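Local coordinates for protein chitinase (Chromobacterium violaceum, PDB 4TXG) that probably binds chitin and hydrolyses the glycosidic bonds of this polysaccharide, at residues Gly253-Thr258 with Asp312-Pro316; Tyr275-Ala281 with Arg334-Leu338; Thr552-Gln556 with Leu568-Lys573. The contacts are given in a common frame with arbitrary orientation. Numbering follows the deposited sequence.

Contact 1: Gly253-Thr258 with Asp312-Pro316; sequences GGWAET and DFEYP. With CS (cesium ion), chain D.
Glu314, Thr258 and Trp255 bury the most area here, where two adjacent parallel barrel strands end. Gly253 and Asp312 form a parallel bridge, CA-CA 4.9 Å. Gly253 (phi/psi 113/-116) and Gly254 (88/180) take backbone angles suited to glycine. Residues 254-257 then make a short, weakly bonded helix. Gly254 N donates to Asp312 O at 2.9 Å. Thr258 points toward the second segment with an m rotamer. Its OG1 accepts from Glu314 N (2.9 Å) and donates to Gly254 O (2.6 Å), so it pins both backbones. Glu314 is m, t and its CB points toward the first segment; its CD lies 3.8 Å from Gly254 C. Trp255 is t at chi1. The edge of its ring meets Glu314 (CE3-OE1 3.5 Å) and Tyr315 (CZ3-CE2 3.7 Å). The peptide bond before Tyr315 is cis. Asp312 OD1 lies 2.7 Å from Glu314 OE2, and one acid probably holds a proton. A cesium ion sits on Glu314 OE1 (3.2 Å) and OE2 (3.0 Å), with waters and Met395. The sequence matches the end of the family 18 DxxDxDxE signature, whose last glutamate is the general acid in relatives; Glu314 occupies that position. Around it, Asp312 touches Phe190 of strand 185-193, Ala369 of strand 365-371 and Met395 of strand 391-395. Phe313 stacks on Phe274 of helix 273-278.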
loop_
_atom_site.group_PDB
_atom_site.type_symbol
_atom_site.label_atom_id
_atom_site.label_comp_id
_atom_site.label_asym_id
_atom_site.label_seq_id
_atom_site.Cartn_x
_atom_site.Cartn_y
_atom_site.Cartn_z
ATOM N N GLY A 253 -5.306 7.177 9.482
ATOM C CA GLY A 253 -6.440 6.456 8.923
ATOM C C GLY A 253 -6.508 4.993 9.332
ATOM O O GLY A 253 -6.682 4.667 10.509
ATOM N N GLY A 254 -6.374 4.106 8.354
ATOM C CA GLY A 254 -6.581 2.689 8.586
ATOM C C GLY A 254 -8.040 2.332 8.397
ATOM O O GLY A 254 -8.861 3.202 8.122
ATOM N N TRP A 255 -8.373 1.056 8.570
ATOM C CA TRP A 255 -9.725 0.578 8.284
ATOM C C TRP A 255 -10.758 1.198 9.227
ATOM O O TRP A 255 -11.820 1.637 8.787
ATOM C CB TRP A 255 -9.773 -0.951 8.362
ATOM C CG TRP A 255 -11.093 -1.581 7.925
ATOM C CD1 TRP A 255 -11.929 -2.343 8.697
ATOM C CD2 TRP A 255 -11.704 -1.513 6.626
ATOM N NE1 TRP A 255 -13.017 -2.745 7.964
ATOM C CE2 TRP A 255 -12.906 -2.252 6.692
ATOM C CE3 TRP A 255 -11.359 -0.894 5.421
ATOM C CZ2 TRP A 255 -13.756 -2.398 5.593
ATOM C CZ3 TRP A 255 -12.210 -1.036 4.328
ATOM C CH2 TRP A 255 -13.397 -1.778 4.427
ATOM N N ALA A 256 -10.435 1.252 10.515
ATOM C CA ALA A 256 -11.386 1.718 11.525
ATOM C C ALA A 256 -11.488 3.239 11.611
ATOM O O ALA A 256 -12.553 3.778 11.942
ATOM C CB ALA A 256 -11.012 1.152 12.905
ATOM N N GLU A 257 -10.393 3.942 11.339
ATOM C CA GLU A 257 -10.403 5.392 11.561
ATOM C C GLU A 257 -10.136 6.219 10.301
ATOM O O GLU A 257 -9.729 7.378 10.378
ATOM C CB GLU A 257 -9.400 5.758 12.653
ATOM C CG GLU A 257 -9.794 5.190 14.023
ATOM C CD GLU A 257 -8.968 5.766 15.172
ATOM O OE1 GLU A 257 -7.781 5.397 15.297
ATOM O OE2 GLU A 257 -9.511 6.579 15.954
ATOM N N THR A 258 -10.397 5.639 9.141
ATOM C CA THR A 258 -10.436 6.442 7.920
ATOM C C THR A 258 -11.634 7.396 7.951
ATOM O O THR A 258 -11.525 8.549 7.529
ATOM C CB THR A 258 -10.502 5.551 6.659
ATOM O OG1 THR A 258 -9.178 5.103 6.336
ATOM C CG2 THR A 258 -11.069 6.319 5.471
ATOM N N ASP A 312 -3.111 6.650 5.046
ATOM C CA ASP A 312 -3.749 5.342 4.944
ATOM C C ASP A 312 -5.267 5.523 4.827
ATOM O O ASP A 312 -6.038 5.128 5.703
ATOM C CB ASP A 312 -3.380 4.484 6.151
ATOM C CG ASP A 312 -3.807 3.037 5.994
ATOM O OD1 ASP A 312 -4.444 2.687 4.968
ATOM O OD2 ASP A 312 -3.508 2.243 6.907
ATOM N N PHE A 313 -5.661 6.157 3.732
ATOM C CA PHE A 313 -7.054 6.470 3.419
ATOM C C PHE A 313 -7.694 5.236 2.777
ATOM O O PHE A 313 -7.371 4.891 1.637
ATOM C CB PHE A 313 -7.053 7.711 2.499
ATOM C CG PHE A 313 -8.412 8.256 2.087
ATOM C CD1 PHE A 313 -9.605 7.560 2.275
ATOM C CD2 PHE A 313 -8.466 9.495 1.458
ATOM C CE1 PHE A 313 -10.826 8.098 1.851
ATOM C CE2 PHE A 313 -9.681 10.050 1.046
ATOM C CZ PHE A 313 -10.860 9.343 1.236
ATOM N N GLU A 314 -8.575 4.556 3.514
ATOM C CA GLU A 314 -9.199 3.333 3.012
ATOM C C GLU A 314 -10.709 3.520 2.811
ATOM O O GLU A 314 -11.474 3.277 3.746
ATOM C CB GLU A 314 -8.931 2.155 3.976
ATOM C CG GLU A 314 -7.422 1.941 4.272
ATOM C CD GLU A 314 -7.086 0.683 5.087
ATOM O OE1 GLU A 314 -7.978 -0.133 5.394
ATOM O OE2 GLU A 314 -5.898 0.509 5.425
ATOM N N TYR A 315 -11.163 3.924 1.616
ATOM C CA TYR A 315 -10.355 4.131 0.401
ATOM C C TYR A 315 -10.962 5.242 -0.432
ATOM O O TYR A 315 -12.184 5.386 -0.448
ATOM C CB TYR A 315 -10.325 2.880 -0.485
ATOM C CG TYR A 315 -9.721 1.683 0.170
ATOM C CD1 TYR A 315 -8.351 1.493 0.159
ATOM C CD2 TYR A 315 -10.523 0.749 0.812
ATOM C CE1 TYR A 315 -7.791 0.397 0.762
ATOM C CE2 TYR A 315 -9.970 -0.343 1.428
ATOM C CZ TYR A 315 -8.604 -0.514 1.398
ATOM O OH TYR A 315 -8.051 -1.614 2.006
ATOM N N PRO A 316 -10.125 5.984 -1.175
ATOM C CA PRO A 316 -10.640 7.018 -2.075
ATOM C C PRO A 316 -11.050 6.423 -3.422
ATOM O O PRO A 316 -10.506 6.790 -4.468
ATOM C CB PRO A 316 -9.446 7.964 -2.228
ATOM C CG PRO A 316 -8.254 7.023 -2.178
ATOM C CD PRO A 316 -8.647 5.960 -1.152
HETATM CS CS CS D . -5.805 -2.542 5.414
HETATM O O HOH W 1 -3.964 -0.541 7.291
HETATM O O HOH W 2 -8.705 -2.918 4.366
HETATM O O HOH W 3 -7.111 -3.744 8.316
HETATM O O HOH W 4 -2.791 -2.555 7.069
HETATM O O HOH W 5 -6.080 -5.206 5.065
#

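Contact 2: Tyr275-Ala281 with Arg334-Leu338; sequences YSMTVNA and RLGSL
This contact packs a turn against the C-terminal end of a helix in the TIM barrel of the family 18 domain. It joins the short helix 273-278 to the turn that leads into helix 338-360. An arginine holds the polar side. Val279, Leu338 and the Tyr275 ring pack on the apolar side. Residues 275-278 are helical. Val279 is the first residue to leave the helix (phi/psi -136/124), although its N still bonds to Tyr275 O at 3.1 Å. The chain then runs extended through Asn280. In the other segment, Ser337 N bonds to Arg334 O at 2.8 Å, which closes a turn before the long helix starts at Leu338. The closest CA pair is Val279-Leu338, 6.8 Å. Arg334 has the most area buried. Its CB points toward the first segment; chi1 is m, chi2 and chi3 are t, and chi4 of 79° turns the guanidinium. Arg334 NE donates to Val279 O at 2.9 Å, and Arg334 NH2 reaches the same oxygen at 3.3 Å. Arg334 NH1 is held by Phe330 O. Val279, chi1 t, points toward the turn. Its CG1 meets Arg334 CG at 3.7 Å and Ser337 CB at 3.6 Å, and its CG2 lies 4.1 Å from Leu338 CD2. The hydroxyl of Ser337 bonds to Gly283 O. Tyr275 is m at chi1 and its ring edge meets Leu338: Tyr275 CD1 lies 3.9 Å from Leu338 CD2. Two waters bridge the segments. Water 6 donates to Ser276 O (2.9 Å) and accepts from Arg334 NH2 (3.2 Å); water 7 donates to Thr278 OG1 and Leu338 O, both at 2.9 Å.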
loop_
_atom_site.group_PDB
_atom_site.type_symbol
_atom_site.label_atom_id
_atom_site.label_comp_id
_atom_site.label_asym_id
_atom_site.label_seq_id
_atom_site.Cartn_x
_atom_site.Cartn_y
_atom_site.Cartn_z
ATOM N N TYR A 275 -13.159 11.233 4.300
ATOM C CA TYR A 275 -14.185 11.481 3.289
ATOM C C TYR A 275 -14.692 12.920 3.361
ATOM O O TYR A 275 -14.784 13.612 2.339
ATOM C CB TYR A 275 -15.351 10.513 3.449
ATOM C CG TYR A 275 -14.977 9.066 3.223
ATOM C CD1 TYR A 275 -14.721 8.588 1.945
ATOM C CD2 TYR A 275 -14.890 8.178 4.292
ATOM C CE1 TYR A 275 -14.379 7.264 1.728
ATOM C CE2 TYR A 275 -14.561 6.850 4.090
ATOM C CZ TYR A 275 -14.306 6.398 2.806
ATOM O OH TYR A 275 -13.982 5.082 2.592
ATOM N N SER A 276 -15.005 13.373 4.569
ATOM C CA SER A 276 -15.574 14.705 4.733
ATOM C C SER A 276 -14.472 15.763 4.692
ATOM O O SER A 276 -14.718 16.904 4.309
ATOM C CB SER A 276 -16.386 14.785 6.035
ATOM O OG SER A 276 -15.657 14.255 7.125
ATOM N N MET A 277 -13.251 15.374 5.056
ATOM C CA MET A 277 -12.131 16.312 5.038
ATOM C C MET A 277 -11.716 16.642 3.604
ATOM O O MET A 277 -11.316 17.774 3.328
ATOM C CB MET A 277 -10.928 15.759 5.828
ATOM C CG MET A 277 -9.699 16.697 5.869
ATOM S SD MET A 277 -8.485 16.376 4.547
ATOM C CE MET A 277 -7.724 14.916 5.213
ATOM N N THR A 278 -11.822 15.669 2.690
ATOM C CA THR A 278 -11.396 15.907 1.308
ATOM C C THR A 278 -12.513 16.320 0.365
ATOM O O THR A 278 -12.241 16.936 -0.654
ATOM C CB THR A 278 -10.706 14.661 0.685
ATOM O OG1 THR A 278 -11.616 13.552 0.667
ATOM C CG2 THR A 278 -9.461 14.285 1.478
ATOM N N VAL A 279 -13.757 15.962 0.673
ATOM C CA VAL A 279 -14.870 16.244 -0.239
ATOM C C VAL A 279 -16.056 16.776 0.551
ATOM O O VAL A 279 -16.510 16.142 1.502
ATOM C CB VAL A 279 -15.295 14.979 -1.045
ATOM C CG1 VAL A 279 -16.505 15.274 -1.948
ATOM C CG2 VAL A 279 -14.122 14.444 -1.889
ATOM N N ASN A 280 -16.535 17.960 0.176
ATOM C CA ASN A 280 -17.737 18.523 0.787
ATOM C C ASN A 280 -18.958 17.657 0.522
ATOM O O ASN A 280 -18.974 16.862 -0.409
ATOM C CB ASN A 280 -18.006 19.934 0.257
ATOM C CG ASN A 280 -16.910 20.909 0.612
ATOM O OD1 ASN A 280 -16.489 20.988 1.765
ATOM N ND2 ASN A 280 -16.453 21.673 -0.376
ATOM N N ALA A 281 -19.998 17.846 1.323
ATOM C CA ALA A 281 -21.223 17.081 1.151
ATOM C C ALA A 281 -21.863 17.303 -0.223
ATOM O O ALA A 281 -22.629 16.458 -0.689
ATOM C CB ALA A 281 -22.211 17.431 2.255
ATOM N N ARG A 334 -20.147 10.318 -2.134
ATOM C CA ARG A 334 -19.027 11.071 -2.689
ATOM C C ARG A 334 -18.290 10.331 -3.808
ATOM O O ARG A 334 -17.227 10.774 -4.233
ATOM C CB ARG A 334 -18.018 11.407 -1.578
ATOM C CG ARG A 334 -18.484 12.456 -0.581
ATOM C CD ARG A 334 -17.600 12.422 0.678
ATOM N NE ARG A 334 -17.842 13.582 1.534
ATOM C CZ ARG A 334 -18.878 13.703 2.362
ATOM N NH1 ARG A 334 -19.781 12.730 2.458
ATOM N NH2 ARG A 334 -19.019 14.805 3.091
ATOM N N LEU A 335 -18.840 9.216 -4.283
ATOM C CA LEU A 335 -18.083 8.321 -5.166
ATOM C C LEU A 335 -17.437 9.039 -6.351
ATOM O O LEU A 335 -16.266 8.802 -6.658
ATOM C CB LEU A 335 -18.974 7.196 -5.687
ATOM C CG LEU A 335 -19.582 6.275 -4.626
ATOM C CD1 LEU A 335 -20.509 5.258 -5.287
ATOM C CD2 LEU A 335 -18.495 5.584 -3.787
ATOM N N GLY A 336 -18.185 9.929 -6.994
ATOM C CA GLY A 336 -17.685 10.600 -8.184
ATOM C C GLY A 336 -16.628 11.662 -7.931
ATOM O O GLY A 336 -15.989 12.154 -8.869
ATOM N N SER A 337 -16.449 12.016 -6.661
ATOM C CA SER A 337 -15.574 13.114 -6.268
ATOM C C SER A 337 -14.317 12.669 -5.545
ATOM O O SER A 337 -13.402 13.466 -5.360
ATOM C CB SER A 337 -16.323 14.079 -5.350
ATOM O OG SER A 337 -17.480 14.575 -5.990
ATOM N N LEU A 338 -14.292 11.425 -5.078
ATOM C CA LEU A 338 -13.192 10.991 -4.214
ATOM C C LEU A 338 -11.832 11.018 -4.900
ATOM O O LEU A 338 -10.811 11.276 -4.253
ATOM C CB LEU A 338 -13.463 9.585 -3.668
ATOM C CG LEU A 338 -14.592 9.534 -2.634
ATOM C CD1 LEU A 338 -14.873 8.109 -2.194
ATOM C CD2 LEU A 338 -14.254 10.410 -1.437
HETATM O O HOH W 6 -17.601 17.402 4.252
HETATM O O HOH W 7 -10.801 11.571 -1.324
#

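Contact 3: Thr552-Gln556 with Leu568-Lys573; sequences TGSYQ and LWNAGK. With CS (cesium ion), chain C.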
loop_
_atom_site.group_PDB
_atom_site.type_symbol
_atom_site.label_atom_id
_atom_site.label_comp_id
_atom_site.label_asym_id
_atom_site.label_seq_id
_atom_site.Cartn_x
_atom_site.Cartn_y
_atom_site.Cartn_z
ATOM N N THR A 552 -7.387 -28.952 19.674
ATOM C CA THR A 552 -7.925 -30.227 19.207
ATOM C C THR A 552 -7.464 -30.510 17.779
ATOM O O THR A 552 -7.289 -29.591 16.978
ATOM C CB THR A 552 -9.464 -30.247 19.268
ATOM O OG1 THR A 552 -9.988 -29.111 18.571
ATOM C CG2 THR A 552 -9.936 -30.195 20.710
ATOM N N GLY A 553 -7.265 -31.782 17.463
ATOM C CA GLY A 553 -6.785 -32.162 16.149
ATOM C C GLY A 553 -5.326 -31.798 15.961
ATOM O O GLY A 553 -4.605 -31.559 16.930
ATOM N N SER A 554 -4.891 -31.758 14.707
ATOM C CA SER A 554 -3.508 -31.445 14.387
ATOM C C SER A 554 -3.434 -30.355 13.322
ATOM O O SER A 554 -4.117 -30.432 12.302
ATOM C CB SER A 554 -2.773 -32.701 13.913
ATOM O OG SER A 554 -1.490 -32.372 13.406
ATOM N N TYR A 555 -2.608 -29.342 13.565
ATOM C CA TYR A 555 -2.409 -28.279 12.586
ATOM C C TYR A 555 -1.238 -28.625 11.674
ATOM O O TYR A 555 -0.075 -28.483 12.062
ATOM C CB TYR A 555 -2.162 -26.936 13.281
ATOM C CG TYR A 555 -3.336 -26.420 14.093
ATOM C CD1 TYR A 555 -3.549 -26.855 15.396
ATOM C CD2 TYR A 555 -4.221 -25.487 13.560
ATOM C CE1 TYR A 555 -4.608 -26.372 16.149
ATOM C CE2 TYR A 555 -5.287 -24.999 14.303
ATOM C CZ TYR A 555 -5.473 -25.448 15.597
ATOM O OH TYR A 555 -6.533 -24.973 16.343
ATOM N N GLN A 556 -1.544 -29.084 10.466
ATOM C CA GLN A 556 -0.505 -29.504 9.529
ATOM C C GLN A 556 -0.066 -28.349 8.638
ATOM O O GLN A 556 -0.893 -27.724 7.975
ATOM C CB GLN A 556 -1.004 -30.664 8.667
ATOM C CG GLN A 556 -0.071 -31.032 7.534
ATOM C CD GLN A 556 -0.761 -31.851 6.457
ATOM O OE1 GLN A 556 -1.767 -31.421 5.879
ATOM N NE2 GLN A 556 -0.228 -33.039 6.185
ATOM N N LEU A 568 -1.841 -23.505 7.616
ATOM C CA LEU A 568 -2.120 -24.622 8.498
ATOM C C LEU A 568 -3.474 -25.195 8.139
ATOM O O LEU A 568 -4.443 -24.454 7.992
ATOM C CB LEU A 568 -2.111 -24.172 9.955
ATOM C CG LEU A 568 -0.799 -23.591 10.460
ATOM C CD1 LEU A 568 -0.990 -23.103 11.884
ATOM C CD2 LEU A 568 0.294 -24.654 10.378
ATOM N N TRP A 569 -3.532 -26.512 8.004
ATOM C CA TRP A 569 -4.796 -27.197 7.788
ATOM C C TRP A 569 -5.032 -28.159 8.933
ATOM O O TRP A 569 -4.227 -29.059 9.179
ATOM C CB TRP A 569 -4.791 -27.927 6.441
ATOM C CG TRP A 569 -5.985 -28.792 6.184
ATOM C CD1 TRP A 569 -5.998 -30.159 6.037
ATOM C CD2 TRP A 569 -7.344 -28.362 6.038
ATOM N NE1 TRP A 569 -7.284 -30.598 5.800
ATOM C CE2 TRP A 569 -8.132 -29.509 5.793
ATOM C CE3 TRP A 569 -7.977 -27.110 6.080
ATOM C CZ2 TRP A 569 -9.515 -29.453 5.606
ATOM C CZ3 TRP A 569 -9.353 -27.051 5.892
ATOM C CH2 TRP A 569 -10.105 -28.215 5.652
ATOM N N ASN A 570 -6.132 -27.944 9.646
ATOM C CA ASN A 570 -6.561 -28.848 10.701
ATOM C C ASN A 570 -7.749 -29.655 10.196
ATOM O O ASN A 570 -8.879 -29.176 10.201
ATOM C CB ASN A 570 -6.916 -28.063 11.969
ATOM C CG ASN A 570 -7.155 -28.959 13.169
ATOM O OD1 ASN A 570 -7.814 -29.994 13.073
ATOM N ND2 ASN A 570 -6.618 -28.557 14.319
ATOM N N ALA A 571 -7.481 -30.876 9.741
ATOM C CA ALA A 571 -8.508 -31.702 9.109
ATOM C C ALA A 571 -9.635 -32.051 10.068
ATOM O O ALA A 571 -10.791 -32.181 9.659
ATOM C CB ALA A 571 -7.886 -32.974 8.551
ATOM N N GLY A 572 -9.296 -32.215 11.342
ATOM C CA GLY A 572 -10.287 -32.544 12.350
ATOM C C GLY A 572 -11.311 -31.437 12.546
ATOM O O GLY A 572 -12.498 -31.709 12.708
ATOM N N LYS A 573 -10.851 -30.188 12.527
ATOM C CA LYS A 573 -11.735 -29.038 12.718
ATOM C C LYS A 573 -12.177 -28.422 11.393
ATOM O O LYS A 573 -13.033 -27.528 11.367
ATOM C CB LYS A 573 -11.043 -27.959 13.556
ATOM C CG LYS A 573 -10.524 -28.419 14.905
ATOM C CD LYS A 573 -9.789 -27.285 15.617
ATOM C CE LYS A 573 -10.752 -26.227 16.142
ATOM N NZ LYS A 573 -10.030 -25.164 16.918
HETATM CS CS CS C . 1.607 -30.599 13.412
HETATM O O HOH W 8 -7.702 -26.427 18.208
HETATM O O HOH W 9 -10.939 -26.117 19.758
HETATM O O HOH W 10 -6.614 -33.065 12.467
#
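The two segments run antiparallel at the open end of a beta hairpin formed by strands 556-560 and 565-570. Gln556 and Trp569 are a hydrogen-bonded pair, CA-CA 5.2 Å: Gln556 N to Trp569 O is 3.0 Å and Trp569 N to Gln556 O is 2.9 Å. The hairpin belongs to a four-stranded antiparallel sheet inserted between the last two barrel strands, consistent with the alpha+beta insertion of many family 18 chitinases. Before Gln556 the backbones stay close, with Asn570 CA making a CA-H...O contact to Ser554 O (3.3 Å). Gly553 has positive phi, and a CB there would clash with Asn570 OD1. Asn570 links both sides. Its ND2 donates to Thr552 O (2.9 Å) and lies over one face of the Tyr555 ring, 3.5 Å from Tyr555 CE1. Its OD1 accepts from Lys573 N at 3.1 Å, an Asx motif that shapes the turn after the strand. Tyr555 CB packs on Leu568 CD1 (4.2 Å). Asp502 binds both the Tyr555 hydroxyl and the Lys573 ammonium group, the latter by a salt bridge. Water 8 also joins them, 2.6 Å from Tyr555 OH and 2.9 Å from Lys573 NZ. A cesium ion is bound by Tyr555 O at 3.0 Å.

Overall arrangement
From the N terminus, residues 253-258 come first, at the end of barrel strand 247-253. Residues 275-281 follow, at the end of helix 273-278. Residues 312-316 then close contact 1 after strand 308-312. Residues 334-338 close contact 2 at the start of helix 338-360. The two loops therefore cross. They also touch: Tyr275 OH lies 3.2 Å from Tyr315 N, a probable hydrogen bond, so the strand ends of contact 1 are tied to the helix of contact 2. Contact 3 comes later, in series. It closes a short hairpin loop in the inserted sheet, its centre about 35 Å from that of contact 1 and about 46 Å from that of contact 2.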